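Local coordinates for protein afamin (Homo sapiens, PDB 6RQ7) that carries hydrophobic molecules in body fluids, binding vitamin E and keeping lipidated Wnt proteins soluble and active, at residues D314-C319 with C372-E377; I346-R351 with C449-A454. All coordinates share one frame; numbering follows the deposited sequence.

Contact 1. Residues D314-C319 with C372-E377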
loop_
_atom_site.group_PDB
_atom_site.type_symbol
_atom_site.label_atom_id
_atom_site.label_comp_id
_atom_site.label_asym_id
_atom_site.label_seq_id
_atom_site.Cartn_x
_atom_site.Cartn_y
_atom_site.Cartn_z
ATOM N N ASP A 314 17.138 -25.570 13.963
ATOM C CA ASP A 314 17.634 -26.747 14.730
ATOM C C ASP A 314 17.567 -28.008 13.859
ATOM O O ASP A 314 18.560 -28.763 13.860
ATOM C CB ASP A 314 16.873 -26.920 16.048
ATOM C CG ASP A 314 16.985 -25.723 16.980
ATOM O OD1 ASP A 314 17.217 -24.606 16.474
ATOM O OD2 ASP A 314 16.841 -25.916 18.204
ATOM N N SER A 315 16.458 -28.214 13.136
ATOM C CA SER A 315 16.172 -29.432 12.326
ATOM C C SER A 315 17.290 -29.685 11.306
ATOM O O SER A 315 17.969 -28.714 10.905
ATOM C CB SER A 315 14.830 -29.340 11.641
ATOM O OG SER A 315 13.771 -29.338 12.587
ATOM N N GLU A 316 17.457 -30.953 10.909
ATOM C CA GLU A 316 18.521 -31.440 9.986
ATOM C C GLU A 316 17.976 -31.547 8.555
ATOM O O GLU A 316 18.788 -31.428 7.615
ATOM C CB GLU A 316 19.050 -32.800 10.448
ATOM C CG GLU A 316 19.610 -32.796 11.861
ATOM C CD GLU A 316 20.319 -34.075 12.272
ATOM O OE1 GLU A 316 20.068 -34.557 13.396
ATOM O OE2 GLU A 316 21.130 -34.585 11.470
ATOM N N ASN A 317 16.666 -31.781 8.401
ATOM C CA ASN A 317 15.971 -31.908 7.090
ATOM C C ASN A 317 15.174 -30.625 6.822
ATOM O O ASN A 317 13.950 -30.719 6.603
ATOM C CB ASN A 317 15.081 -33.155 7.039
ATOM C CG ASN A 317 15.863 -34.454 7.010
ATOM O OD1 ASN A 317 15.296 -35.516 6.761
ATOM N ND2 ASN A 317 17.161 -34.387 7.261
ATOM N N VAL A 318 15.858 -29.476 6.842
ATOM C CA VAL A 318 15.294 -28.128 6.527
ATOM C C VAL A 318 15.277 -27.963 5.003
ATOM O O VAL A 318 14.251 -27.496 4.470
ATOM C CB VAL A 318 16.096 -27.005 7.220
ATOM C CG1 VAL A 318 15.971 -25.668 6.503
ATOM C CG2 VAL A 318 15.709 -26.862 8.684
ATOM N N CYS A 319 16.380 -28.327 4.344
ATOM C CA CYS A 319 16.544 -28.333 2.866
ATOM C C CYS A 319 15.420 -29.147 2.221
ATOM O O CYS A 319 14.872 -28.696 1.200
ATOM C CB CYS A 319 17.889 -28.927 2.475
ATOM S SG CYS A 319 19.278 -28.068 3.252
ATOM N N CYS A 372 25.983 -24.590 8.870
ATOM C CA CYS A 372 26.022 -23.187 8.374
ATOM C C CYS A 372 24.726 -22.437 8.721
ATOM O O CYS A 372 24.826 -21.232 9.037
ATOM C CB CYS A 372 26.274 -23.148 6.872
ATOM S SG CYS A 372 25.040 -24.072 5.922
ATOM N N TYR A 373 23.562 -23.099 8.660
ATOM C CA TYR A 373 22.243 -22.482 8.984
ATOM C C TYR A 373 21.865 -22.755 10.448
ATOM O O TYR A 373 20.727 -22.417 10.830
ATOM C CB TYR A 373 21.155 -22.915 7.993
ATOM C CG TYR A 373 20.632 -24.327 8.104
ATOM C CD1 TYR A 373 19.847 -24.727 9.174
ATOM C CD2 TYR A 373 20.859 -25.248 7.094
ATOM C CE1 TYR A 373 19.346 -26.016 9.266
ATOM C CE2 TYR A 373 20.360 -26.540 7.166
ATOM C CZ TYR A 373 19.602 -26.927 8.258
ATOM O OH TYR A 373 19.110 -28.197 8.349
ATOM N N ARG A 374 22.783 -23.316 11.244
ATOM C CA ARG A 374 22.616 -23.500 12.712
ATOM C C ARG A 374 22.168 -22.171 13.329
ATOM O O ARG A 374 21.126 -22.166 14.014
ATOM C CB ARG A 374 23.914 -23.989 13.366
ATOM C CG ARG A 374 24.135 -25.492 13.278
ATOM C CD ARG A 374 23.518 -26.272 14.428
ATOM N NE ARG A 374 22.914 -27.522 13.973
ATOM C CZ ARG A 374 21.667 -27.654 13.517
ATOM N NH1 ARG A 374 20.857 -26.610 13.449
ATOM N NH2 ARG A 374 21.230 -28.839 13.125
ATOM N N TYR A 375 22.908 -21.087 13.061
ATOM C CA TYR A 375 22.709 -19.750 13.682
ATOM C C TYR A 375 22.159 -18.769 12.639
ATOM O O TYR A 375 22.738 -17.680 12.456
ATOM C CB TYR A 375 23.999 -19.202 14.307
ATOM C CG TYR A 375 25.145 -20.170 14.453
ATOM C CD1 TYR A 375 25.949 -20.488 13.369
ATOM C CD2 TYR A 375 25.465 -20.726 15.683
ATOM C CE1 TYR A 375 27.018 -21.360 13.493
ATOM C CE2 TYR A 375 26.534 -21.596 15.824
ATOM C CZ TYR A 375 27.313 -21.914 14.725
ATOM O OH TYR A 375 28.369 -22.770 14.852
ATOM N N ALA A 376 21.062 -19.139 11.975
ATOM C CA ALA A 376 20.195 -18.200 11.228
ATOM C C ALA A 376 19.528 -17.270 12.248
ATOM O O ALA A 376 19.415 -16.064 11.967
ATOM C CB ALA A 376 19.176 -18.951 10.410
ATOM N N GLU A 377 19.128 -17.834 13.394
ATOM C CA GLU A 377 18.499 -17.121 14.540
ATOM C C GLU A 377 19.385 -15.942 14.952
ATOM O O GLU A 377 18.856 -14.819 15.058
ATOM C CB GLU A 377 18.281 -18.075 15.718
ATOM C CG GLU A 377 16.929 -18.773 15.704
ATOM C CD GLU A 377 16.813 -19.961 16.647
ATOM O OE1 GLU A 377 17.556 -20.944 16.449
ATOM O OE2 GLU A 377 15.985 -19.901 17.581
#

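Contact 2. Residues I346-R351 with C449-A454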
loop_
_atom_site.group_PDB
_atom_site.type_symbol
_atom_site.label_atom_id
_atom_site.label_comp_id
_atom_site.label_asym_id
_atom_site.label_seq_id
_atom_site.Cartn_x
_atom_site.Cartn_y
_atom_site.Cartn_z
ATOM N N ILE A 346 7.218 -4.402 9.094
ATOM C CA ILE A 346 6.782 -5.290 7.975
ATOM C C ILE A 346 7.925 -5.417 6.970
ATOM O O ILE A 346 8.250 -6.530 6.560
ATOM C CB ILE A 346 5.478 -4.776 7.329
ATOM C CG1 ILE A 346 4.313 -4.790 8.323
ATOM C CG2 ILE A 346 5.148 -5.549 6.059
ATOM C CD1 ILE A 346 4.022 -6.146 8.927
ATOM N N PRO A 347 8.571 -4.308 6.537
ATOM C CA PRO A 347 9.746 -4.398 5.667
ATOM C C PRO A 347 10.881 -5.262 6.242
ATOM O O PRO A 347 11.529 -5.941 5.471
ATOM C CB PRO A 347 10.211 -2.942 5.526
ATOM C CG PRO A 347 8.958 -2.133 5.769
ATOM C CD PRO A 347 8.200 -2.912 6.820
ATOM N N GLU A 348 11.094 -5.223 7.563
ATOM C CA GLU A 348 12.142 -6.019 8.259
ATOM C C GLU A 348 11.753 -7.501 8.243
ATOM O O GLU A 348 12.638 -8.339 8.002
ATOM C CB GLU A 348 12.336 -5.535 9.697
ATOM C CG GLU A 348 13.470 -6.229 10.431
ATOM C CD GLU A 348 14.842 -6.040 9.805
ATOM O OE1 GLU A 348 15.065 -4.989 9.170
ATOM O OE2 GLU A 348 15.686 -6.946 9.952
ATOM N N LEU A 349 10.476 -7.804 8.488
ATOM C CA LEU A 349 9.951 -9.194 8.564
ATOM C C LEU A 349 10.025 -9.863 7.187
ATOM O O LEU A 349 9.859 -11.093 7.138
ATOM C CB LEU A 349 8.513 -9.170 9.093
ATOM C CG LEU A 349 8.383 -8.989 10.604
ATOM C CD1 LEU A 349 6.971 -8.577 10.985
ATOM C CD2 LEU A 349 8.792 -10.258 11.338
ATOM N N LEU A 350 10.256 -9.087 6.122
ATOM C CA LEU A 350 10.525 -9.601 4.750
ATOM C C LEU A 350 12.038 -9.661 4.507
ATOM O O LEU A 350 12.502 -10.702 3.997
ATOM C CB LEU A 350 9.816 -8.709 3.727
ATOM C CG LEU A 350 8.435 -9.198 3.290
ATOM C CD1 LEU A 350 7.468 -8.039 3.114
ATOM C CD2 LEU A 350 8.530 -10.017 2.011
ATOM N N ARG A 351 12.772 -8.598 4.860
ATOM C CA ARG A 351 14.258 -8.541 4.777
ATOM C C ARG A 351 14.842 -9.819 5.386
ATOM O O ARG A 351 15.717 -10.434 4.746
ATOM C CB ARG A 351 14.821 -7.319 5.510
ATOM C CG ARG A 351 14.784 -6.028 4.706
ATOM C CD ARG A 351 15.688 -4.956 5.285
ATOM N NE ARG A 351 15.144 -3.619 5.078
ATOM C CZ ARG A 351 14.365 -2.961 5.938
ATOM N NH1 ARG A 351 14.027 -3.502 7.098
ATOM N NH2 ARG A 351 13.927 -1.750 5.634
ATOM N N CYS A 449 7.685 1.256 13.648
ATOM C CA CYS A 449 6.929 2.335 12.962
ATOM C C CYS A 449 7.803 3.013 11.900
ATOM O O CYS A 449 7.502 2.854 10.707
ATOM C CB CYS A 449 6.429 3.357 13.971
ATOM S SG CYS A 449 5.700 4.816 13.186
ATOM N N VAL A 450 8.849 3.728 12.324
ATOM C CA VAL A 450 9.718 4.572 11.446
ATOM C C VAL A 450 10.101 3.786 10.183
ATOM O O VAL A 450 10.202 4.419 9.122
ATOM C CB VAL A 450 10.963 5.085 12.202
ATOM C CG1 VAL A 450 12.027 5.632 11.262
ATOM C CG2 VAL A 450 10.599 6.132 13.244
ATOM N N ASP A 451 10.310 2.469 10.291
ATOM C CA ASP A 451 10.625 1.571 9.147
ATOM C C ASP A 451 9.349 1.330 8.328
ATOM O O ASP A 451 9.387 1.573 7.108
ATOM C CB ASP A 451 11.253 0.261 9.629
ATOM C CG ASP A 451 11.642 -0.710 8.524
ATOM O OD1 ASP A 451 11.440 -0.378 7.338
ATOM O OD2 ASP A 451 12.151 -1.798 8.859
ATOM N N ASN A 452 8.269 0.869 8.970
ATOM C CA ASN A 452 6.934 0.668 8.338
ATOM C C ASN A 452 6.520 1.935 7.578
ATOM O O ASN A 452 5.973 1.798 6.467
ATOM C CB ASN A 452 5.836 0.347 9.360
ATOM C CG ASN A 452 5.776 -1.109 9.771
ATOM O OD1 ASN A 452 6.446 -1.956 9.189
ATOM N ND2 ASN A 452 4.965 -1.408 10.775
ATOM N N LEU A 453 6.781 3.110 8.163
ATOM C CA LEU A 453 6.210 4.423 7.756
ATOM C C LEU A 453 7.096 5.086 6.694
ATOM O O LEU A 453 6.538 5.702 5.766
ATOM C CB LEU A 453 6.079 5.307 9.002
ATOM C CG LEU A 453 4.783 6.108 9.113
ATOM C CD1 LEU A 453 4.616 7.045 7.926
ATOM C CD2 LEU A 453 3.583 5.183 9.242
ATOM N N ALA A 454 8.422 4.988 6.832
ATOM C CA ALA A 454 9.404 5.522 5.860
ATOM C C ALA A 454 9.303 4.733 4.551
ATOM O O ALA A 454 9.438 5.357 3.486
ATOM C CB ALA A 454 10.802 5.470 6.422
#

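Contact 1. Residues D314-C319 with C372-E377
Val318 lies over one face of the Tyr373 ring, its CG1 4.2 Å above the plane and displaced toward the rim, while the carbonyl oxygen of Ser315 meets the same ring at its edge, in plane. At that edge the phenol oxygen OH of Tyr373 donates a hydrogen bond of 2.8 Å to Ser315 O, with the donor tilted 26° from the carbonyl plane. The other flat group, the Arg374 guanidinium, has Ser315 O and Glu316 CG at its edge, near its plane, and Asp314 O approaching obliquely. CB of Val318 packs against Tyr373 CZ at 3.7 Å, the two side chains coming from opposite directions, and Cys319 SG stands obliquely off CE2. The phenol thus reaches the turn between helix 311-314 and helix 318-324.

This join lies within the second albumin domain, in the disulfide-linked helical scaffold of the serum albumin family. Cys319 is bonded to Cys364 and Cys372 to Cys363, adjacent cysteines that tie both segments to the end of helix 346-363 and its exit. Tyr356 and Leu360 of that helix also touch Val318.

At the end of helix 311-314, Arg374 NH2 gives a weak hydrogen bond of 2.8 Å to Asp314 O, bent to 127°. Bends at chi2 and chi3 fold the chain back to bring the group there, and NH1 has its stronger partner in Thr313 O. Asp314 OD1 and Glu377 OE1 come within 3.7 Å of each other, their carboxylate planes 48° apart. Thr313 OG1, hydrogen-bonded to Glu377 OE1, offers that oxygen a neutral partner beside the like charge.

Contact 2. Residues I346-R351 with C449-A454
Asp451 sends CG out opposite its own backbone N (chi1 -179°), which carries the carboxylate across to Arg351, whose chain bends at chi3 to present the guanidinium edge. The two groups come from opposite directions with planes only moderately turned and join through paired nitrogens and oxygens. NH1 of Arg351 donates to Asp451 OD2 on its syn side at 3.1 Å, nearly straight at 173°, and NH2 makes a weaker bond of 3.3 Å to Asp451 OD1. On its own helix Arg351 also holds Glu348, with NH1 2.8 Å from OE1 in a salt bridge whose hydrogen bond is weak and bent. Glu348 OE1 and Asp451 OD2 lie 4.3 Å apart, so the arginine probably offsets the repulsion between two buried acids. A methionine in place of Arg351 would probably leave both carboxylates without their shared positive mate in this buried spot. Asp451 OD2 has a further hydrogen bond, from Ser345 OG, the residue before Ile346.

Beside this network, Asn452 turns its amide oxygen OD1 to the backbone N of Ile346 in a hydrogen bond of 2.6 Å, nearly straight and lying in the carbonyl plane. The same oxygen sits 3.1 Å from Pro347 CD, and the proline ring slides past Asp451 with CB 3.4 Å from OD1. Arg486, at the start of helix 486-490, touches both Arg351 and Asp451. The helix segments cross at 91°, their axes 8.9 Å apart, and the buried Glu348-Arg351-Asp451 salt-bridge network links the second and third albumin domains in this all-helical serum albumin fold.

Overall arrangement
The two contacts alternate along the chain: 314-319, then 346-351, then 372-377, then 449-454. Their centres are about 25 Å apart and their nearest atoms about 10 Å apart, so they do not touch. Helix 346-363 connects them, its first turns belonging to contact 2 and its far end lying beside contact 1; helix 376-392, which starts in contact 1, runs on to pack against both partners of contact 2. Contact 1 is a local closure inside the second albumin domain, about 33 Å from the chain's centre, whereas contact 2, about 13 Å from it, joins the second domain to the third. Helix 346-363 thus spans from the outer part of the second domain to its junction with the third.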